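Local structure of Lin2722 protein (Listeria innocua, 3DS8) at residues G100-L106 against V128-F134; S196-R200 against Y210-I214; I7-S12 against W76-L80. The protein is of unknown function but, as a member of the alpha/beta hydrolase superfamily, is probably a serine hydrolase whose substrate has not been identified. The contacts are given in a common frame with arbitrary orientation. Numbering follows the deposited sequence.

Interaction 1: G100-L106 against V128-F134. With SO4 (sulfate ion), chain B.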
loop_
_atom_site.group_PDB
_atom_site.type_symbol
_atom_site.label_atom_id
_atom_site.label_comp_id
_atom_site.label_asym_id
_atom_site.label_seq_id
_atom_site.Cartn_x
_atom_site.Cartn_y
_atom_site.Cartn_z
ATOM N N GLY A 100 2.365 -0.025 1.519
ATOM C CA GLY A 100 2.163 -1.259 2.251
ATOM C C GLY A 100 2.751 -2.489 1.580
ATOM O O GLY A 100 2.533 -2.709 0.387
ATOM N N HIS A 101 3.561 -3.244 2.300
ATOM C CA HIS A 101 4.087 -4.500 1.781
ATOM C C HIS A 101 3.035 -5.571 2.036
ATOM O O HIS A 101 2.609 -5.754 3.187
ATOM C CB HIS A 101 5.391 -4.798 2.505
ATOM C CG HIS A 101 6.054 -6.083 2.136
ATOM N ND1 HIS A 101 6.085 -6.605 0.855
ATOM C CD2 HIS A 101 6.765 -6.942 2.913
ATOM C CE1 HIS A 101 6.771 -7.741 0.878
ATOM N NE2 HIS A 101 7.195 -7.964 2.107
ATOM N N SER A 102 2.659 -6.274 0.981
ATOM C CA SER A 102 1.811 -7.457 1.034
ATOM C C SER A 102 0.495 -7.197 1.777
ATOM O O SER A 102 -0.281 -6.368 1.329
ATOM C CB SER A 102 2.617 -8.674 1.533
ATOM O OG SER A 102 1.893 -9.862 1.161
ATOM N N ASN A 103 0.246 -7.864 2.916
ATOM C CA ASN A 103 -0.959 -7.588 3.718
ATOM C C ASN A 103 -1.162 -6.107 4.035
ATOM O O ASN A 103 -2.300 -5.624 4.144
ATOM C CB ASN A 103 -0.944 -8.408 5.033
ATOM C CG ASN A 103 -2.332 -8.663 5.585
ATOM O OD1 ASN A 103 -3.191 -9.177 4.849
ATOM N ND2 ASN A 103 -2.576 -8.341 6.892
ATOM N N GLY A 104 -0.071 -5.388 4.193
ATOM C CA GLY A 104 -0.141 -3.935 4.457
ATOM C C GLY A 104 -0.773 -3.149 3.360
ATOM O O GLY A 104 -1.525 -2.186 3.611
ATOM N N GLY A 105 -0.466 -3.519 2.122
ATOM C CA GLY A 105 -1.172 -2.926 0.962
ATOM C C GLY A 105 -2.657 -3.248 0.908
ATOM O O GLY A 105 -3.462 -2.392 0.530
ATOM N N LEU A 106 -3.053 -4.450 1.334
ATOM C CA LEU A 106 -4.466 -4.810 1.433
ATOM C C LEU A 106 -5.197 -3.980 2.504
ATOM O O LEU A 106 -6.296 -3.527 2.292
ATOM C CB LEU A 106 -4.664 -6.294 1.678
ATOM C CG LEU A 106 -4.051 -7.272 0.665
ATOM C CD1 LEU A 106 -4.261 -8.726 1.087
ATOM C CD2 LEU A 106 -4.625 -6.935 -0.710
ATOM N N VAL A 128 0.619 2.890 -2.407
ATOM C CA VAL A 128 1.551 1.943 -3.015
ATOM C C VAL A 128 1.420 0.573 -2.356
ATOM O O VAL A 128 1.522 0.413 -1.115
ATOM C CB VAL A 128 3.026 2.432 -2.919
ATOM C CG1 VAL A 128 3.990 1.420 -3.600
ATOM C CG2 VAL A 128 3.213 3.825 -3.529
ATOM N N ALA A 129 1.077 -0.425 -3.183
ATOM C CA ALA A 129 0.897 -1.808 -2.713
ATOM C C ALA A 129 1.986 -2.686 -3.334
ATOM O O ALA A 129 2.087 -2.738 -4.550
ATOM C CB ALA A 129 -0.516 -2.322 -3.104
ATOM N N ILE A 130 2.810 -3.325 -2.496
ATOM C CA ILE A 130 3.994 -4.048 -2.970
ATOM C C ILE A 130 3.755 -5.537 -2.686
ATOM O O ILE A 130 3.795 -5.970 -1.524
ATOM C CB ILE A 130 5.289 -3.530 -2.295
ATOM C CG1 ILE A 130 5.426 -2.014 -2.494
ATOM C CG2 ILE A 130 6.497 -4.285 -2.821
ATOM C CD1 ILE A 130 6.631 -1.427 -1.805
ATOM N N GLY A 131 3.488 -6.302 -3.755
ATOM C CA GLY A 131 3.219 -7.745 -3.660
ATOM C C GLY A 131 1.977 -8.092 -2.844
ATOM O O GLY A 131 1.965 -9.079 -2.104
ATOM N N SER A 132 0.913 -7.307 -2.988
ATOM C CA SER A 132 -0.265 -7.469 -2.145
ATOM C C SER A 132 -1.191 -8.471 -2.813
ATOM O O SER A 132 -1.516 -8.283 -3.985
ATOM C CB SER A 132 -1.004 -6.146 -1.923
ATOM O OG SER A 132 -0.200 -5.192 -1.194
ATOM N N PRO A 133 -1.626 -9.503 -2.078
ATOM C CA PRO A 133 -2.451 -10.518 -2.744
ATOM C C PRO A 133 -3.937 -10.130 -2.782
ATOM O O PRO A 133 -4.781 -10.648 -2.027
ATOM C CB PRO A 133 -2.166 -11.755 -1.902
ATOM C CG PRO A 133 -1.916 -11.212 -0.532
ATOM C CD PRO A 133 -1.275 -9.910 -0.698
ATOM N N PHE A 134 -4.270 -9.217 -3.688
ATOM C CA PHE A 134 -5.648 -8.773 -3.871
ATOM C C PHE A 134 -6.653 -9.891 -4.117
ATOM O O PHE A 134 -7.769 -9.817 -3.640
ATOM C CB PHE A 134 -5.751 -7.694 -4.957
ATOM C CG PHE A 134 -4.975 -6.450 -4.622
ATOM C CD1 PHE A 134 -5.515 -5.506 -3.758
ATOM C CD2 PHE A 134 -3.756 -6.204 -5.224
ATOM C CE1 PHE A 134 -4.807 -4.396 -3.414
ATOM C CE2 PHE A 134 -3.019 -5.111 -4.852
ATOM C CZ PHE A 134 -3.605 -4.165 -3.980
HETATM S S SO4 B . 1.368 -11.386 3.472
HETATM O O1 SO4 B . 0.488 -11.238 2.292
HETATM O O2 SO4 B . 2.703 -11.797 3.078
HETATM O O3 SO4 B . 1.512 -10.109 4.182
HETATM O O4 SO4 B . 0.762 -12.426 4.356
#
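Ser102 takes a strained backbone conformation (phi 54°, psi -116°), and its OG lies 2.8 Å from S of the sulfate, an ion probably from the crystallisation liquor; the distance is too short for a normal contact, its cause undetermined. The strand-turn-helix context and Gly-x-Ser-x-Gly pattern are consistent with the nucleophile elbow of alpha/beta hydrolases. Asn103 N also donates to sulfate O3 (2.9 Å).

Parallel strand pairing anchors the turn: Gly100 N bonds Val128 O (2.8 Å), Ile130 N bonds Gly100 O (3.0 Å), and Ser102 N bonds Ile130 O (2.8 Å). Beyond the strands, Ser132 OG donates to Ser102 O (2.8 Å), tying the second loop to the first helical turn. Gly105 permits this closeness, since a CB on it would come within 2.0 Å of Ser132 OG. Gly100 lets strand and helix of the elbow itself pack together: its CB would lie 2.4 Å from Gly105 N. Leu106 closes the apolar flank, with CD1 3.7 Å from Pro133 CD and CD2 3.5 Å from Phe134 CD1.

The contact joins a beta-alpha-beta unit, strands 95-101 and 123-130 with helix 103-114 between them. Helix 229-240 packs on Val128 and Ile130, helix 156-163 meets Leu106 and Phe134, and helix 73-91 touches Asn103 and Leu106.

Interaction 2: S196-R200 against Y210-I214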
loop_
_atom_site.group_PDB
_atom_site.type_symbol
_atom_site.label_atom_id
_atom_site.label_comp_id
_atom_site.label_asym_id
_atom_site.label_seq_id
_atom_site.Cartn_x
_atom_site.Cartn_y
_atom_site.Cartn_z
ATOM N N SER A 196 -1.411 -9.958 -7.323
ATOM C CA SER A 196 -0.806 -8.658 -6.946
ATOM C C SER A 196 -1.077 -7.475 -7.892
ATOM O O SER A 196 -0.762 -6.322 -7.552
ATOM C CB SER A 196 0.703 -8.822 -6.639
ATOM O OG SER A 196 1.351 -9.660 -7.516
ATOM N N LEU A 197 -1.689 -7.767 -9.050
ATOM C CA LEU A 197 -2.120 -6.763 -10.008
ATOM C C LEU A 197 -3.624 -6.676 -10.153
ATOM O O LEU A 197 -4.107 -5.912 -10.988
ATOM C CB LEU A 197 -1.522 -7.088 -11.358
ATOM C CG LEU A 197 0.000 -7.079 -11.498
ATOM C CD1 LEU A 197 0.331 -7.713 -12.888
ATOM C CD2 LEU A 197 0.600 -5.696 -11.331
ATOM N N ALA A 198 -4.362 -7.395 -9.317
ATOM C CA ALA A 198 -5.808 -7.535 -9.528
ATOM C C ALA A 198 -6.570 -6.238 -9.228
ATOM O O ALA A 198 -7.723 -6.099 -9.613
ATOM C CB ALA A 198 -6.347 -8.720 -8.765
ATOM N N THR A 199 -5.889 -5.263 -8.618
ATOM C CA THR A 199 -6.325 -3.870 -8.606
ATOM C C THR A 199 -6.764 -3.366 -9.980
ATOM O O THR A 199 -7.577 -2.460 -10.063
ATOM C CB THR A 199 -5.209 -2.947 -8.058
ATOM O OG1 THR A 199 -3.923 -3.452 -8.454
ATOM C CG2 THR A 199 -5.277 -2.883 -6.499
ATOM N N ARG A 200 -6.233 -3.965 -11.050
ATOM C CA ARG A 200 -6.625 -3.598 -12.416
ATOM C C ARG A 200 -8.127 -3.678 -12.650
ATOM O O ARG A 200 -8.674 -3.003 -13.534
ATOM C CB ARG A 200 -5.937 -4.616 -13.350
ATOM C CG ARG A 200 -6.076 -4.423 -14.733
ATOM C CD ARG A 200 -5.453 -5.623 -15.420
ATOM N NE ARG A 200 -3.992 -5.610 -15.337
ATOM C CZ ARG A 200 -3.220 -6.375 -16.108
ATOM N NH1 ARG A 200 -3.774 -7.163 -17.009
ATOM N NH2 ARG A 200 -1.899 -6.340 -16.005
ATOM N N TYR A 210 -3.855 4.894 -11.745
ATOM C CA TYR A 210 -3.556 3.516 -11.443
ATOM C C TYR A 210 -2.407 3.102 -12.325
ATOM O O TYR A 210 -2.530 3.154 -13.529
ATOM C CB TYR A 210 -4.747 2.593 -11.727
ATOM C CG TYR A 210 -4.382 1.148 -11.557
ATOM C CD1 TYR A 210 -4.073 0.631 -10.299
ATOM C CD2 TYR A 210 -4.284 0.279 -12.672
ATOM C CE1 TYR A 210 -3.661 -0.709 -10.150
ATOM C CE2 TYR A 210 -3.937 -1.070 -12.510
ATOM C CZ TYR A 210 -3.611 -1.546 -11.227
ATOM O OH TYR A 210 -3.258 -2.880 -11.073
ATOM N N ILE A 211 -1.294 2.727 -11.709
ATOM C CA ILE A 211 -0.064 2.345 -12.402
ATOM C C ILE A 211 0.413 0.988 -11.912
ATOM O O ILE A 211 0.395 0.733 -10.706
ATOM C CB ILE A 211 1.036 3.407 -12.145
ATOM C CG1 ILE A 211 0.552 4.808 -12.586
ATOM C CG2 ILE A 211 2.352 2.985 -12.816
ATOM C CD1 ILE A 211 1.655 5.904 -12.565
ATOM N N GLU A 212 0.799 0.102 -12.841
ATOM C CA GLU A 212 1.365 -1.190 -12.492
ATOM C C GLU A 212 2.862 -1.199 -12.780
ATOM O O GLU A 212 3.322 -0.565 -13.778
ATOM C CB GLU A 212 0.690 -2.279 -13.351
ATOM C CG GLU A 212 -0.796 -2.417 -13.054
ATOM C CD GLU A 212 -1.495 -3.492 -13.845
ATOM O OE1 GLU A 212 -0.984 -3.922 -14.887
ATOM O OE2 GLU A 212 -2.593 -3.927 -13.385
ATOM N N ASP A 213 3.631 -1.969 -12.014
ATOM C CA ASP A 213 5.074 -2.159 -12.291
ATOM C C ASP A 213 5.389 -3.596 -11.920
ATOM O O ASP A 213 5.136 -4.006 -10.788
ATOM C CB ASP A 213 5.920 -1.231 -11.386
ATOM C CG ASP A 213 7.427 -1.740 -11.133
ATOM O OD1 ASP A 213 8.199 -1.415 -12.021
ATOM O OD2 ASP A 213 7.834 -2.436 -10.063
ATOM N N ILE A 214 5.822 -4.385 -12.885
ATOM C CA ILE A 214 6.213 -5.782 -12.628
ATOM C C ILE A 214 7.727 -5.890 -12.613
ATOM O O ILE A 214 8.395 -5.393 -13.534
ATOM C CB ILE A 214 5.685 -6.727 -13.706
ATOM C CG1 ILE A 214 4.158 -6.663 -13.784
ATOM C CG2 ILE A 214 6.173 -8.192 -13.433
ATOM C CD1 ILE A 214 3.596 -7.475 -14.931
#
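Leu197, Tyr210 and Glu212 lose nearly equal areas here, 70, 67 and 67 Å², and between them they hold the short segment 196-200 against strand 209-216. Tyr210 and Glu212, two apart on the strand, both direct their CA-to-CB bonds toward the loop. Their side chains are coupled: Tyr210 OH donates to Glu212 OE2 (2.6 Å) and accepts from Thr199 OG1 (2.8 Å), so the phenol relays between the 3-10 turn and the carboxylate.

Glu212 in turn meets Arg200 through a two-pronged salt bridge. Arg200 NE reaches Glu212 OE2 at 2.9 Å with a nearly linear angle of 175°, while Arg200 NH2 reaches Glu212 OE1 at 2.8 Å. The acid lies at the guanidinium edge, near its plane, an approach that suits a bidentate pair. Further bonds fix both ends: Arg200 NH1 to Leu146 O and Phe148 O, and Glu212 OE1 from Asp252 N.

Leu197 supplies the apolar contact, its CD1 meeting Ile214 CD1 at 3.9 Å. The same residue lies alongside the carboxylate, with Leu197 CB 3.9 Å from Glu212 OE2. Its carbonyl also shapes the turn, since Arg200 N bonds Leu197 O (2.9 Å).

Ile211 faces helix 229-240, while Tyr210 and Glu212 receive the loop. Coverage of both faces of a largely parallel sheet is the three-layer alpha/beta/alpha pattern of the alpha/beta hydrolase fold; here the loop after helix 193-196, which includes a 3-10 segment from residue 198, contributes to one outer layer, beside the outermost strand 248-250.

Interaction 3: I7-S12 against W76-L80. With SO4 (sulfate ion), chain C; SO4 (sulfate ion), chain B.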
loop_
_atom_site.group_PDB
_atom_site.type_symbol
_atom_site.label_atom_id
_atom_site.label_comp_id
_atom_site.label_asym_id
_atom_site.label_seq_id
_atom_site.Cartn_x
_atom_site.Cartn_y
_atom_site.Cartn_z
ATOM N N ILE A 7 2.634 6.979 5.455
ATOM C CA ILE A 7 2.524 5.828 6.360
ATOM C C ILE A 7 3.124 4.582 5.688
ATOM O O ILE A 7 2.778 4.235 4.550
ATOM C CB ILE A 7 1.099 5.591 6.839
ATOM C CG1 ILE A 7 1.060 4.565 7.966
ATOM C CG2 ILE A 7 0.172 5.066 5.793
ATOM C CD1 ILE A 7 -0.160 4.705 8.803
ATOM N N LEU A 8 4.012 3.908 6.398
ATOM C CA LEU A 8 4.665 2.653 5.939
ATOM C C LEU A 8 4.110 1.501 6.753
ATOM O O LEU A 8 4.198 1.468 8.000
ATOM C CB LEU A 8 6.178 2.700 6.118
ATOM C CG LEU A 8 6.852 3.884 5.412
ATOM C CD1 LEU A 8 8.392 3.851 5.714
ATOM C CD2 LEU A 8 6.516 3.961 3.902
ATOM N N ILE A 9 3.570 0.510 6.044
ATOM C CA ILE A 9 2.908 -0.635 6.684
ATOM C C ILE A 9 3.530 -1.954 6.218
ATOM O O ILE A 9 3.588 -2.220 5.016
ATOM C CB ILE A 9 1.392 -0.662 6.468
ATOM C CG1 ILE A 9 0.777 0.659 6.911
ATOM C CG2 ILE A 9 0.789 -1.832 7.236
ATOM C CD1 ILE A 9 -0.731 0.702 6.858
ATOM N N HIS A 10 3.952 -2.745 7.192
ATOM C CA HIS A 10 4.574 -4.048 6.990
ATOM C C HIS A 10 3.580 -5.112 6.475
ATOM O O HIS A 10 2.359 -4.895 6.480
ATOM C CB HIS A 10 5.237 -4.509 8.304
ATOM C CG HIS A 10 4.287 -4.638 9.456
ATOM N ND1 HIS A 10 3.487 -5.745 9.640
ATOM C CD2 HIS A 10 3.971 -3.774 10.451
ATOM C CE1 HIS A 10 2.766 -5.581 10.741
ATOM N NE2 HIS A 10 3.040 -4.395 11.250
ATOM N N GLY A 11 4.153 -6.244 6.070
ATOM C CA GLY A 11 3.445 -7.465 5.714
ATOM C C GLY A 11 3.215 -8.320 6.940
ATOM O O GLY A 11 3.670 -8.002 8.057
ATOM N N SER A 12 2.532 -9.434 6.748
ATOM C CA SER A 12 2.274 -10.328 7.855
ATOM C C SER A 12 3.610 -10.872 8.365
ATOM O O SER A 12 4.581 -11.108 7.579
ATOM C CB SER A 12 1.229 -11.403 7.496
ATOM O OG SER A 12 1.796 -12.490 6.825
ATOM N N TRP A 76 -6.776 -5.260 10.268
ATOM C CA TRP A 76 -5.746 -4.211 10.230
ATOM C C TRP A 76 -6.347 -2.841 9.855
ATOM O O TRP A 76 -6.036 -1.821 10.480
ATOM C CB TRP A 76 -4.626 -4.575 9.260
ATOM C CG TRP A 76 -3.616 -5.507 9.821
ATOM C CD1 TRP A 76 -3.672 -6.228 10.969
ATOM C CD2 TRP A 76 -2.373 -5.820 9.208
ATOM N NE1 TRP A 76 -2.523 -6.996 11.113
ATOM C CE2 TRP A 76 -1.706 -6.749 10.038
ATOM C CE3 TRP A 76 -1.742 -5.370 8.041
ATOM C CZ2 TRP A 76 -0.443 -7.275 9.717
ATOM C CZ3 TRP A 76 -0.476 -5.877 7.732
ATOM C CH2 TRP A 76 0.142 -6.836 8.557
ATOM N N SER A 77 -7.160 -2.806 8.814
ATOM C CA SER A 77 -7.771 -1.541 8.386
ATOM C C SER A 77 -8.584 -0.875 9.481
ATOM O O SER A 77 -8.518 0.348 9.650
ATOM C CB SER A 77 -8.630 -1.782 7.177
ATOM O OG SER A 77 -9.226 -0.587 6.711
ATOM N N LYS A 78 -9.401 -1.662 10.199
ATOM C CA LYS A 78 -10.177 -1.147 11.347
ATOM C C LYS A 78 -9.282 -0.593 12.447
ATOM O O LYS A 78 -9.552 0.474 12.987
ATOM C CB LYS A 78 -11.058 -2.251 11.933
ATOM C CG LYS A 78 -12.152 -2.709 11.005
ATOM C CD LYS A 78 -13.025 -3.761 11.691
ATOM C CE LYS A 78 -13.690 -4.665 10.685
ATOM N NZ LYS A 78 -14.375 -3.876 9.594
ATOM N N TRP A 79 -8.193 -1.299 12.753
ATOM C CA TRP A 79 -7.248 -0.831 13.772
ATOM C C TRP A 79 -6.462 0.408 13.311
ATOM O O TRP A 79 -6.205 1.331 14.104
ATOM C CB TRP A 79 -6.305 -1.947 14.197
ATOM C CG TRP A 79 -7.011 -3.123 14.729
ATOM C CD1 TRP A 79 -8.232 -3.154 15.353
ATOM C CD2 TRP A 79 -6.541 -4.467 14.694
ATOM N NE1 TRP A 79 -8.569 -4.466 15.674
ATOM C CE2 TRP A 79 -7.539 -5.284 15.284
ATOM C CE3 TRP A 79 -5.388 -5.068 14.219
ATOM C CZ2 TRP A 79 -7.384 -6.672 15.419
ATOM C CZ3 TRP A 79 -5.246 -6.454 14.335
ATOM C CH2 TRP A 79 -6.213 -7.226 14.956
ATOM N N LEU A 80 -6.103 0.428 12.035
ATOM C CA LEU A 80 -5.461 1.596 11.435
ATOM C C LEU A 80 -6.356 2.830 11.548
ATOM O O LEU A 80 -5.872 3.901 11.925
ATOM C CB LEU A 80 -5.117 1.308 9.976
ATOM C CG LEU A 80 -4.466 2.414 9.145
ATOM C CD1 LEU A 80 -3.126 2.781 9.768
ATOM C CD2 LEU A 80 -4.301 1.934 7.714
HETATM S S SO4 C . 7.650 -7.746 6.109
HETATM O O1 SO4 C . 7.144 -6.542 5.769
HETATM O O2 SO4 C . 8.189 -8.523 4.951
HETATM O O3 SO4 C . 8.777 -7.573 7.048
HETATM O O4 SO4 C . 6.591 -8.595 6.736
HETATM S S SO4 B . 1.368 -11.386 3.472
HETATM O O1 SO4 B . 0.488 -11.238 2.292
HETATM O O2 SO4 B . 2.703 -11.797 3.078
HETATM O O3 SO4 B . 1.512 -10.109 4.182
HETATM O O4 SO4 B . 0.762 -12.426 4.356
#
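Two bumps one helical turn apart, Trp76 and Leu80, project from helix 73-91 toward strand 6-9 and the loop that follows it. The local axes run at 149°, 12.8 Å apart at closest approach, a gap filled by side chains. Leu80 rests across the adjoining tips of Ile7 and Ile9: its CD1 lies 3.7 Å from Ile7 CD1, and its CD2 3.9 Å from Ile9 CD1. The benzo end of Trp76 enters the next hollow, where CZ3 is 3.3 Å from His10 O and 4.3 Å from Ile9 CG2, and CH2 is 3.6 Å from His10 CE1 and 3.7 Å from Gly11 O. The indole NE1 bonds Gln68 O.

No hydrogen bond crosses the interface; it rests on apolar contact at Leu80 and on the Trp76 ring edge lying against the His10 and Gly11 carbonyls. The Gly11 and Ser12 amides bind two sulfates, probably from the crystallisation liquor, which may mark an anion-binding pocket; Ser12 N, 2.8 Å from O3 of the chain B ion, is consistent with an oxyanion-hole donor as in alpha/beta hydrolases.

From the N terminus, interaction 3 closes first, across 63 residues, tying helix 73-91 to strand 6-9. Interaction 1 follows with 21 intervening residues and ties strand 95-101 and the start of helix 103-114 to strand 123-130 and its following loop. Interaction 2, spanning nine, ties the loop after helix 193-196 to strand 209-216. They run in series, neither nesting nor crossing. Interactions 3 and 1 meet on neighbouring strands, where His101 N and Ile9 O, 2.9 Å apart, probably hydrogen-bond, and both touch the chain B sulfate. Interaction 1 touches interaction 2 through Phe134 CZ and Thr199 CG2 (3.3 Å). Interactions 2 and 3 have centres about 20 Å apart, making interaction 1 the central bridge.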